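Local coordinates for peptidase M28 (Shewanella amazonensis SB2B, PDB 3IIB), which binds two zinc ions and probably acts as a metallodipeptidase or carboxypeptidase of the M28 family, at residues 334-339 against 413-418; 277-282 against 418-423; 105-110 against 220-225; 161-166 against 191-196; 319-324 against 381-386. All blocks are in the same frame, centred on the assembly; numbering follows the deposited sequence. Where two conformers were deposited one is given.

Interaction 1: residues 334-339 against 413-418; sequences AGPIYQ and PEALAQ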
# COMPACT_ATOMS: atom_id res chain seq x y z
N ALA A 334 9.60 12.94 7.71
CA ALA A 334 10.16 12.73 9.06
C ALA A 334 11.55 12.12 9.04
O ALA A 334 12.10 11.86 10.10
CB ALA A 334 9.23 11.87 9.92
N GLY A 335 12.12 11.92 7.84
CA GLY A 335 13.46 11.34 7.73
C GLY A 335 14.52 12.23 8.36
O GLY A 335 14.36 13.44 8.37
N PRO A 336 15.62 11.65 8.86
CA PRO A 336 16.57 12.51 9.59
C PRO A 336 17.28 13.50 8.67
O PRO A 336 17.50 13.24 7.46
CB PRO A 336 17.57 11.52 10.20
CG PRO A 336 17.35 10.26 9.51
CD PRO A 336 16.03 10.25 8.85
N ILE A 337 17.67 14.62 9.27
CA ILE A 337 18.48 15.63 8.64
C ILE A 337 19.93 15.17 8.56
O ILE A 337 20.51 14.72 9.56
CB ILE A 337 18.37 16.99 9.39
CG1 ILE A 337 16.95 17.49 9.25
CG2 ILE A 337 19.36 18.02 8.79
CD1 ILE A 337 16.54 18.52 10.26
N TYR A 338 20.51 15.31 7.37
CA TYR A 338 21.92 14.90 7.12
C TYR A 338 22.86 16.05 6.70
O TYR A 338 24.08 15.86 6.65
CB TYR A 338 22.00 13.77 6.06
CG TYR A 338 21.45 14.17 4.69
CD1 TYR A 338 22.27 14.75 3.73
CD2 TYR A 338 20.11 13.97 4.38
CE1 TYR A 338 21.74 15.13 2.48
CE2 TYR A 338 19.60 14.31 3.14
CZ TYR A 338 20.41 14.92 2.21
OH TYR A 338 19.85 15.27 0.98
N GLN A 339 22.31 17.22 6.45
CA GLN A 339 23.10 18.36 5.96
C GLN A 339 22.27 19.63 6.15
O GLN A 339 21.03 19.61 6.00
CB GLN A 339 23.44 18.17 4.48
CG GLN A 339 24.40 19.22 3.90
CD GLN A 339 24.94 18.77 2.56
OE1 GLN A 339 25.36 17.62 2.44
NE2 GLN A 339 24.95 19.66 1.56
N PRO A 413 9.57 7.31 14.69
CA PRO A 413 9.64 8.26 15.82
C PRO A 413 11.05 8.72 16.14
O PRO A 413 11.23 9.86 16.54
CB PRO A 413 9.03 7.46 17.00
CG PRO A 413 8.08 6.49 16.34
CD PRO A 413 8.82 6.08 15.06
N GLU A 414 12.03 7.83 16.00
CA GLU A 414 13.41 8.21 16.28
C GLU A 414 13.89 9.25 15.27
O GLU A 414 14.58 10.20 15.65
CB GLU A 414 14.36 7.01 16.29
CG GLU A 414 14.08 6.03 17.43
N ALA A 415 13.55 9.07 14.00
CA ALA A 415 13.88 10.06 12.98
C ALA A 415 13.16 11.41 13.21
O ALA A 415 13.73 12.51 13.02
CB ALA A 415 13.54 9.50 11.59
N LEU A 416 11.88 11.34 13.62
CA LEU A 416 11.12 12.56 13.92
C LEU A 416 11.83 13.33 15.05
O LEU A 416 12.00 14.55 14.96
CB LEU A 416 9.72 12.20 14.36
CG LEU A 416 8.79 13.41 14.51
CD1 LEU A 416 8.27 13.90 13.16
CD2 LEU A 416 7.58 13.00 15.38
N ALA A 417 12.26 12.60 16.10
CA ALA A 417 12.95 13.19 17.21
C ALA A 417 14.27 13.84 16.82
O ALA A 417 14.63 14.89 17.36
CB ALA A 417 13.19 12.12 18.35
N GLN A 418 15.02 13.23 15.90
CA GLN A 418 16.25 13.85 15.40
C GLN A 418 15.97 15.18 14.68
O GLN A 418 16.73 16.13 14.82
CB GLN A 418 16.99 12.90 14.48
CG GLN A 418 18.41 13.37 14.09
CD GLN A 418 18.47 14.01 12.70
OE1 GLN A 418 17.44 14.33 12.07
NE2 GLN A 418 19.69 14.18 12.19
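Gln-418, in the first turns of helix 413-432, pairs with the backbone of Ile-337 at the start of strand 337-343, tying the C-terminal helix of the zinc-peptidase fold to a small mixed sheet. The carboxamide meets one residue with both its ends. Ile-337 N donates to Gln-418 OE1 over 2.8 Å, tilted 19° from the carbonyl plane, and Gln-418 NE2 returns a bond of 2.8 Å to Ile-337 O, this one in the carbonyl plane on a lone pair. CG of Gln-418 is anti to the backbone N (chi1 -171°), and a bend at chi2 (-100°) places CD. Two bonds to one residue fix the amide's rotation, and NE2 has a second acceptor in Leu-362 O. In this way the amide partners the N-H and C=O of a strand residue as another strand would, at the start of strand 337-343, which lies between strands 365-366 and 387-392. Gln-418 OE1 also lies 3.4 Å from Pro-336 CB. Nearer the helix start, Ala-415 CB sits 3.1 Å from Ala-334 O and 3.8 Å from Pro-336 CD. Leu-416 turns its CD1 to Ala-334 CB at 3.9 Å, beside Ala-272 of helix 267-285.

Interaction 2: residues 277-282 against 418-423; sequences VTAAAK and QNVAVY
Ala-280 and Val-420 mark the closest approach in a buried crossing of helices 267-285 and 413-432, whose axes come within 8.2 Å over these short segments and cross at -52°. The contacts are mainly apolar. The first group is packing among aliphatic carbons. Val-420, with CG1 anti to its backbone N (chi1 174°), extends that methyl to Ala-279 CB at 3.8 Å, while Val-420 CG2 lies 4.0 Å from Ala-279 CB. Ala-280 CB is 3.7 Å from Tyr-423 CB. A separate methyl-to-carbonyl contact brings Ala-280 CB to 3.6 Å from Val-420 O, so that this methyl sits between Val-420 O and Tyr-423 CB. The last group is aromatic: Val-277 CG1 lies over one face of the Tyr-423 ring, on the CD2 and CE2 side, 4.0 Å from CD2. These two side chains run side by side and point the same way. Beyond the pair, Val-277 also packs on Val-297 and Leu-299 of strand 293-300, and Tyr-423 on Leu-390 of strand 387-392. No hydrogen bond links the two segments; with alanines at the crossing, their association here depends on close shape fit and the burial of methyl and ring carbons.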
# COMPACT_ATOMS: atom_id res chain seq x y z
N VAL A 277 8.68 21.55 13.95
CA VAL A 277 8.94 22.97 14.29
C VAL A 277 8.23 23.40 15.58
O VAL A 277 8.83 24.14 16.41
CB VAL A 277 8.67 23.95 13.12
CG1 VAL A 277 9.56 23.57 11.89
CG2 VAL A 277 7.17 24.05 12.75
N THR A 278 7.03 22.88 15.84
CA THR A 278 6.29 23.21 17.09
C THR A 278 7.00 22.64 18.32
O THR A 278 7.21 23.35 19.31
CB THR A 278 4.85 22.74 17.05
OG1 THR A 278 4.21 23.32 15.90
CG2 THR A 278 4.08 23.18 18.31
N ALA A 279 7.37 21.36 18.26
CA ALA A 279 8.11 20.75 19.37
C ALA A 279 9.46 21.42 19.61
O ALA A 279 9.82 21.67 20.76
CB ALA A 279 8.30 19.21 19.16
N ALA A 280 10.20 21.71 18.54
CA ALA A 280 11.50 22.42 18.67
C ALA A 280 11.32 23.75 19.39
O ALA A 280 12.08 24.08 20.31
CB ALA A 280 12.16 22.60 17.29
N ALA A 281 10.32 24.52 18.99
CA ALA A 281 10.02 25.80 19.63
C ALA A 281 9.60 25.61 21.12
O ALA A 281 10.00 26.40 21.98
CB ALA A 281 8.96 26.59 18.82
N LYS A 282 8.83 24.57 21.43
CA LYS A 282 8.39 24.31 22.80
C LYS A 282 9.59 23.96 23.67
O LYS A 282 9.70 24.44 24.78
CB LYS A 282 7.38 23.17 22.84
CG LYS A 282 6.94 22.73 24.24
CD LYS A 282 6.36 23.86 25.06
CE LYS A 282 5.59 23.35 26.24
NZ LYS A 282 6.41 22.60 27.23
N GLN A 418 15.02 13.23 15.90
CA GLN A 418 16.25 13.85 15.40
C GLN A 418 15.97 15.18 14.68
O GLN A 418 16.73 16.13 14.82
CB GLN A 418 16.99 12.90 14.48
CG GLN A 418 18.41 13.37 14.09
CD GLN A 418 18.47 14.01 12.70
OE1 GLN A 418 17.44 14.33 12.07
NE2 GLN A 418 19.69 14.18 12.19
N ASN A 419 14.88 15.25 13.93
CA ASN A 419 14.50 16.53 13.34
C ASN A 419 14.15 17.59 14.38
O ASN A 419 14.55 18.75 14.24
CB ASN A 419 13.31 16.39 12.41
CG ASN A 419 13.65 15.75 11.07
OD1 ASN A 419 13.92 16.44 10.08
ND2 ASN A 419 13.60 14.40 11.02
N VAL A 420 13.43 17.18 15.43
CA VAL A 420 13.08 18.10 16.51
C VAL A 420 14.38 18.64 17.15
O VAL A 420 14.52 19.85 17.38
CB VAL A 420 12.20 17.42 17.57
CG1 VAL A 420 12.01 18.36 18.72
CG2 VAL A 420 10.88 17.03 16.97
N ALA A 421 15.33 17.73 17.35
CA ALA A 421 16.63 18.07 17.97
C ALA A 421 17.36 19.07 17.12
O ALA A 421 17.83 20.08 17.62
CB ALA A 421 17.52 16.82 18.18
N VAL A 422 17.45 18.81 15.81
CA VAL A 422 18.22 19.68 14.90
C VAL A 422 17.53 21.05 14.72
O VAL A 422 18.20 22.09 14.70
CB VAL A 422 18.42 19.03 13.54
CG1 VAL A 422 19.21 20.00 12.66
CG2 VAL A 422 19.21 17.73 13.72
N TYR A 423 16.19 21.09 14.62
CA TYR A 423 15.50 22.38 14.51
C TYR A 423 15.63 23.18 15.79
O TYR A 423 15.74 24.40 15.75
CB TYR A 423 14.02 22.25 14.11
CG TYR A 423 13.84 22.38 12.61
CD1 TYR A 423 14.04 21.29 11.76
CD2 TYR A 423 13.54 23.60 12.03
CE1 TYR A 423 13.88 21.42 10.40
CE2 TYR A 423 13.39 23.74 10.67
CZ TYR A 423 13.59 22.67 9.84
OH TYR A 423 13.44 22.83 8.47

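Interaction 3: residues 105-110 against 220-225; sequences GLSATI and VISLEL
Leu-106 meets Leu-223 of the long strand 220-242, which runs antiparallel to strand 106-113. Leu-106 O accepts from Leu-223 N over 2.8 Å. A water accepts from Leu-106 N and donates to Leu-223 O, bridging the two backbones. The leucine side chains meet loosely, CD2 to CD2.

Ser-107 forms a non-hydrogen-bonded pair with Ser-222. In the conformer given for Ser-107, the hydroxyls are 4.0 Å apart, OG to OG, and are joined through a second water, 2.9 Å from Ser-107 OG and 2.7 Å from Ser-222 OG. Ser-107 CA also makes a CA-H...O contact of 3.1 Å with Ile-221 O.

Ala-108 holds Ile-221 by two backbone bonds, Ala-108 N to Ile-221 O and Ile-221 N to Ala-108 O, each 3.0 Å long. The side chain of Ile-221 lies on the same face of the sheet as those of Leu-106 and Ala-108. At Thr-109, opposite Val-220 in the next non-hydrogen-bonded pair, OG1 lies 3.6 Å from Val-220 CG2 and the two side chains cross obliquely. Ile-110 then brings its CG2 to Ile-221 CG1 at 3.9 Å, and the two side chains cross at about a right angle.

Within the larger mixed sheet, strand 106-113 is flanked by strand 131-134, parallel to it, whose Ile-131 packs on Leu-106, Ala-108 and Ile-221. Strand 220-242 also pairs with strand 62-84, and Leu-223 rests on Val-92 of strand 88-94.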
# COMPACT_ATOMS: atom_id res chain seq x y z
N GLY A 105 -20.20 9.96 -19.74
CA GLY A 105 -19.12 9.05 -19.38
C GLY A 105 -17.93 9.21 -20.31
O GLY A 105 -18.04 9.85 -21.37
N LEU A 106 -16.79 8.66 -19.92
CA LEU A 106 -15.58 8.72 -20.75
C LEU A 106 -14.89 7.36 -20.95
O LEU A 106 -14.32 6.79 -20.01
CB LEU A 106 -14.59 9.68 -20.14
CG LEU A 106 -13.31 10.00 -20.89
CD1 LEU A 106 -13.62 10.52 -22.31
CD2 LEU A 106 -12.48 11.03 -20.09
N SER A 107 -14.93 6.87 -22.18
CA SER A 107 -14.22 5.65 -22.58
C SER A 107 -13.44 6.01 -23.85
O SER A 107 -14.00 6.62 -24.75
CB SER A 107 -15.21 4.52 -22.87
OG SER A 107 -15.99 4.19 -21.72
N ALA A 108 -12.17 5.65 -23.91
CA ALA A 108 -11.31 6.08 -25.01
C ALA A 108 -10.09 5.23 -25.10
O ALA A 108 -9.63 4.70 -24.09
CB ALA A 108 -10.88 7.54 -24.83
N THR A 109 -9.53 5.16 -26.31
CA THR A 109 -8.21 4.56 -26.55
C THR A 109 -7.14 5.47 -25.99
O THR A 109 -7.24 6.70 -26.08
CB THR A 109 -8.00 4.37 -28.05
OG1 THR A 109 -9.03 3.50 -28.51
CG2 THR A 109 -6.62 3.79 -28.38
N ILE A 110 -6.12 4.89 -25.37
CA ILE A 110 -5.01 5.68 -24.85
C ILE A 110 -3.84 5.73 -25.82
O ILE A 110 -3.74 4.91 -26.74
CB ILE A 110 -4.54 5.17 -23.44
CG1 ILE A 110 -3.83 3.84 -23.55
CG2 ILE A 110 -5.72 5.09 -22.44
CD1 ILE A 110 -3.10 3.44 -22.31
N VAL A 220 -7.90 0.48 -24.26
CA VAL A 220 -9.05 1.35 -24.10
C VAL A 220 -9.39 1.34 -22.65
O VAL A 220 -9.46 0.27 -22.04
CB VAL A 220 -10.24 0.79 -24.93
CG1 VAL A 220 -11.53 1.65 -24.73
CG2 VAL A 220 -9.85 0.65 -26.40
N ILE A 221 -9.66 2.51 -22.08
CA ILE A 221 -10.03 2.61 -20.67
C ILE A 221 -11.38 3.32 -20.52
O ILE A 221 -11.83 4.01 -21.44
CB ILE A 221 -8.94 3.31 -19.80
CG1 ILE A 221 -8.81 4.81 -20.10
CG2 ILE A 221 -7.58 2.59 -20.00
CD1 ILE A 221 -7.93 5.53 -19.08
N SER A 222 -12.01 3.09 -19.38
CA SER A 222 -13.12 3.88 -18.87
C SER A 222 -12.60 4.73 -17.71
O SER A 222 -11.82 4.23 -16.89
CB SER A 222 -14.22 2.98 -18.34
OG SER A 222 -15.30 3.77 -17.82
N LEU A 223 -12.99 6.02 -17.66
CA LEU A 223 -12.58 6.92 -16.58
C LEU A 223 -13.78 7.76 -16.12
O LEU A 223 -14.48 8.39 -16.93
CB LEU A 223 -11.48 7.87 -17.05
CG LEU A 223 -10.92 8.87 -16.04
CD1 LEU A 223 -10.20 8.23 -14.83
CD2 LEU A 223 -9.95 9.82 -16.78
N GLU A 224 -13.99 7.74 -14.81
CA GLU A 224 -15.08 8.48 -14.20
C GLU A 224 -14.48 9.24 -13.05
O GLU A 224 -13.84 8.63 -12.19
CB GLU A 224 -16.15 7.53 -13.66
CG GLU A 224 -17.30 8.28 -13.04
CD GLU A 224 -18.46 7.40 -12.64
OE1 GLU A 224 -18.36 6.15 -12.74
OE2 GLU A 224 -19.50 8.00 -12.26
N LEU A 225 -14.66 10.57 -13.08
CA LEU A 225 -14.22 11.46 -12.02
C LEU A 225 -15.33 12.41 -11.66
O LEU A 225 -15.93 13.06 -12.52
CB LEU A 225 -12.98 12.27 -12.40
CG LEU A 225 -11.73 11.50 -12.81
CD1 LEU A 225 -10.69 12.49 -13.36
CD2 LEU A 225 -11.15 10.62 -11.66
O HOH W 1 -17.02 8.38 -17.34
O HOH W 2 -16.76 5.48 -19.23

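Interaction 4: residues 161-166 against 191-196; sequences AAEKGA and EGVTAI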
# COMPACT_ATOMS: atom_id res chain seq x y z
N ALA A 161 -1.74 17.56 -23.09
CA ALA A 161 -2.58 16.56 -23.74
C ALA A 161 -3.75 17.21 -24.47
O ALA A 161 -4.04 16.88 -25.60
CB ALA A 161 -3.08 15.54 -22.73
N ALA A 162 -4.43 18.16 -23.82
CA ALA A 162 -5.55 18.88 -24.48
C ALA A 162 -5.13 19.62 -25.74
O ALA A 162 -5.87 19.62 -26.73
CB ALA A 162 -6.25 19.86 -23.52
N GLU A 163 -3.93 20.19 -25.73
CA GLU A 163 -3.35 20.85 -26.90
C GLU A 163 -3.24 19.95 -28.10
O GLU A 163 -3.33 20.41 -29.24
CB GLU A 163 -1.99 21.48 -26.57
CG GLU A 163 -2.14 22.65 -25.65
CD GLU A 163 -0.81 23.27 -25.24
OE1 GLU A 163 0.20 22.54 -25.08
OE2 GLU A 163 -0.79 24.51 -25.08
N LYS A 164 -3.11 18.64 -27.85
CA LYS A 164 -2.99 17.65 -28.92
C LYS A 164 -4.28 16.97 -29.25
O LYS A 164 -4.31 16.09 -30.11
CB LYS A 164 -1.96 16.59 -28.54
CG LYS A 164 -0.70 17.17 -28.05
CD LYS A 164 0.11 17.86 -29.14
CE LYS A 164 1.31 18.59 -28.53
NZ LYS A 164 2.09 19.30 -29.58
N GLY A 165 -5.37 17.40 -28.59
CA GLY A 165 -6.71 16.89 -28.86
C GLY A 165 -7.26 15.89 -27.85
O GLY A 165 -8.41 15.48 -27.97
N ALA A 166 -6.47 15.54 -26.83
CA ALA A 166 -6.88 14.54 -25.86
C ALA A 166 -8.14 14.98 -25.15
O ALA A 166 -8.35 16.17 -24.93
CB ALA A 166 -5.76 14.26 -24.83
N GLU A 191 -5.56 28.94 -19.04
CA GLU A 191 -6.57 29.75 -19.68
C GLU A 191 -6.23 29.74 -21.17
O GLU A 191 -5.08 30.07 -21.57
CB GLU A 191 -6.59 31.20 -19.15
CG GLU A 191 -6.66 31.36 -17.62
CD GLU A 191 -8.05 31.21 -17.05
OE1 GLU A 191 -8.82 30.37 -17.57
OE2 GLU A 191 -8.38 31.94 -16.08
N GLY A 192 -7.22 29.38 -21.98
CA GLY A 192 -7.07 29.30 -23.43
C GLY A 192 -7.11 27.87 -23.93
O GLY A 192 -7.42 27.61 -25.11
N VAL A 193 -6.80 26.92 -23.05
CA VAL A 193 -6.81 25.50 -23.41
C VAL A 193 -7.95 24.80 -22.70
O VAL A 193 -8.02 24.84 -21.46
CB VAL A 193 -5.50 24.80 -23.07
CG1 VAL A 193 -5.58 23.31 -23.44
CG2 VAL A 193 -4.33 25.48 -23.81
N THR A 194 -8.76 24.10 -23.48
CA THR A 194 -9.85 23.28 -22.91
C THR A 194 -9.37 22.41 -21.74
O THR A 194 -8.43 21.61 -21.87
CB THR A 194 -10.52 22.40 -23.97
OG1 THR A 194 -11.13 23.26 -24.93
CG2 THR A 194 -11.61 21.47 -23.36
N ALA A 195 -10.02 22.59 -20.59
CA ALA A 195 -9.79 21.75 -19.41
C ALA A 195 -10.31 20.35 -19.68
O ALA A 195 -11.39 20.16 -20.24
CB ALA A 195 -10.48 22.35 -18.15
N ILE A 196 -9.48 19.35 -19.37
CA ILE A 196 -9.89 17.96 -19.53
C ILE A 196 -9.70 17.19 -18.19
O ILE A 196 -8.85 17.56 -17.38
CB ILE A 196 -9.12 17.26 -20.70
CG1 ILE A 196 -7.62 17.25 -20.41
CG2 ILE A 196 -9.55 17.89 -22.09
CD1 ILE A 196 -6.77 16.34 -21.38
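Ala-162 packs against Val-193 and Thr-194 within the Schellman motif that ends helix 145-163, where the helix lies beside the loop joining strands 168-172 and 198-201. The motif itself is a matter of backbone bonds. Gly-165 leaves the helix with positive phi (103°); its N bonds to Ala-162 O, and Ala-161 O accepts from Lys-164 N and Ala-166 N, which reach it from opposite faces of its carbonyl plane. The turn thereby brings Ala-161, Ala-162 and Ala-166 together round one side chain, that of Ile-196.

No hydrogen bond crosses between the two segments, and most side-chain contacts are apolar. Ile-196 sends CD1 to Ala-161 CB at 4.0 Å and to Ala-166 CB at 4.2 Å, while its CG2 lies 4.1 Å from Ala-162 CB. Val-193 puts CG1, anti to its backbone N (chi1 179°), 3.5 Å from Ala-162 CB. Glu-163 crosses Val-193 at about a right angle, its CG 4.0 Å from Val-193 CG2.

Carbon also meets backbone oxygen on both sides of the contact. Ile-196 CG2 approaches Ala-166 O at 3.5 Å, and Ala-162 CB stands 3.2 Å from Thr-194 O.

Interaction 5: residues 319-324 against 381-386; sequences AELEKH and PALGVP
The imidazole of His-324, whose CB rests on Val-385, has Leu-321 CD2 over the centre of one face, 4.0 Å above the plane, and Glu-320 O at its edge in plane. There ND1 donates to Glu-320 O over 2.9 Å; the oxygen lies close to the ring plane, whereas the donor stands 56° out of the plane of that carbonyl. NE2 bonds to Tyr-313 OH, so both ring nitrogens have partners, which would hold the ring's rotation.

The contact joins two connections of the peptidase fold: the irregular turn leading into strand 324-329, which pairs with strand 247-257, and the loop that follows a short 3-10 segment, 381-383, and runs into strand 387-392. It is buried packing, with no hydrogen bond between the segments.

Val-385 touches Leu-321 and His-324 with separate methyls. CG1, anti to the backbone N (chi1 -177°), touches His-324 CB at 3.8 Å; CG2 lies 3.9 Å from Leu-321 CB and 3.7 Å from Leu-321 O. Gly-384, at positive phi (100°), makes the turn between Leu-383 and Val-385, both of which face the other segment.

At the strand ends of the two segments, Pro-386 bonds by its backbone to Ala-327, and Arg-438 NH2 from the C-terminal tail bonds to His-324 O. Leu-321 serves two surfaces: one branch, CD2, covers the imidazole, and the other turns to the more exposed Leu-383, CD1 to CD1 at 3.7 Å and CD1 to Leu-383 CB at 3.9 Å.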
# COMPACT_ATOMS: atom_id res chain seq x y z
N ALA A 319 6.95 44.82 5.20
CA ALA A 319 7.68 45.85 5.97
C ALA A 319 8.53 45.24 7.08
O ALA A 319 9.38 45.92 7.61
CB ALA A 319 6.71 46.88 6.59
N GLU A 320 8.24 43.98 7.45
CA GLU A 320 8.92 43.28 8.52
C GLU A 320 10.06 42.39 8.01
O GLU A 320 10.83 41.85 8.82
CB GLU A 320 7.90 42.42 9.27
CG GLU A 320 8.33 42.03 10.66
CD GLU A 320 7.40 40.99 11.30
OE1 GLU A 320 6.85 40.12 10.57
OE2 GLU A 320 7.27 40.97 12.56
N LEU A 321 10.15 42.17 6.70
CA LEU A 321 11.12 41.18 6.17
C LEU A 321 12.56 41.55 6.44
O LEU A 321 13.43 40.69 6.57
CB LEU A 321 10.93 41.01 4.66
CG LEU A 321 9.61 40.31 4.27
CD1 LEU A 321 9.53 40.01 2.78
CD2 LEU A 321 9.32 39.03 5.06
N GLU A 322 12.84 42.85 6.47
CA GLU A 322 14.20 43.27 6.74
C GLU A 322 14.65 42.80 8.11
O GLU A 322 15.83 42.55 8.31
CB GLU A 322 14.29 44.79 6.67
CG GLU A 322 15.68 45.32 6.60
CD GLU A 322 15.68 46.74 6.07
OE1 GLU A 322 15.51 47.67 6.90
OE2 GLU A 322 15.91 46.92 4.85
N LYS A 323 13.71 42.68 9.04
CA LYS A 323 13.99 42.18 10.38
C LYS A 323 13.89 40.65 10.54
O LYS A 323 14.06 40.13 11.63
CB LYS A 323 13.08 42.88 11.39
CG LYS A 323 13.51 44.33 11.71
CD LYS A 323 14.78 44.36 12.55
CE LYS A 323 15.17 45.78 12.94
NZ LYS A 323 16.31 45.81 13.90
N HIS A 324 13.59 39.92 9.46
CA HIS A 324 13.65 38.45 9.46
C HIS A 324 15.10 38.05 9.35
O HIS A 324 15.76 38.33 8.36
CB HIS A 324 12.85 37.84 8.32
CG HIS A 324 11.40 37.79 8.59
ND1 HIS A 324 10.66 38.92 8.90
CD2 HIS A 324 10.54 36.75 8.67
CE1 HIS A 324 9.41 38.57 9.12
NE2 HIS A 324 9.31 37.26 9.01
N PRO A 381 14.31 34.64 -0.22
CA PRO A 381 15.63 35.17 -0.63
C PRO A 381 15.61 36.26 -1.66
O PRO A 381 16.41 37.18 -1.57
CB PRO A 381 16.37 33.93 -1.13
CG PRO A 381 15.78 32.79 -0.28
CD PRO A 381 14.29 33.19 -0.21
N ALA A 382 14.68 36.19 -2.63
CA ALA A 382 14.57 37.22 -3.62
C ALA A 382 14.15 38.55 -2.98
O ALA A 382 14.35 39.59 -3.58
CB ALA A 382 13.55 36.79 -4.73
N LEU A 383 13.55 38.50 -1.78
CA LEU A 383 13.16 39.68 -1.04
C LEU A 383 14.22 40.07 -0.01
O LEU A 383 14.04 41.00 0.80
CB LEU A 383 11.80 39.44 -0.38
CG LEU A 383 10.67 39.06 -1.38
CD1 LEU A 383 9.41 38.66 -0.61
CD2 LEU A 383 10.40 40.23 -2.33
N GLY A 384 15.35 39.35 -0.05
CA GLY A 384 16.51 39.71 0.76
C GLY A 384 16.70 38.91 2.03
O GLY A 384 17.69 39.13 2.76
N VAL A 385 15.78 37.99 2.29
CA VAL A 385 15.71 37.25 3.55
C VAL A 385 16.56 35.99 3.43
O VAL A 385 16.35 35.17 2.52
CB VAL A 385 14.27 36.85 3.89
CG1 VAL A 385 14.23 36.13 5.26
CG2 VAL A 385 13.36 38.09 3.88
N PRO A 386 17.55 35.86 4.33
CA PRO A 386 18.33 34.62 4.36
C PRO A 386 17.48 33.41 4.72
O PRO A 386 16.46 33.52 5.41
CB PRO A 386 19.38 34.90 5.47
CG PRO A 386 19.48 36.35 5.57
CD PRO A 386 18.07 36.84 5.30

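In the fold
From the N terminus, interaction 3 opens first, at strand 106-113, and closes on strand 220-242; interaction 4 forms within that span, joining the end of helix 145-163 to the loop before strand 198-201. Both lie across the chain's centre from interactions 1 and 2. Later, within the peptidase region, interaction 2 opens at helix 267-285 and closes on helix 413-432. Interactions 1 and 5 fall inside that long loop and cross each other, since 319-324 precedes 334-339 while 381-386 precedes 413-418. Interactions 1 and 2 share Gln-418 and touch through Asn-419, joining helix 413-432 to helix 267-285 and the small sheet; interaction 5 ties the connections entering strands 324-329 and 387-392.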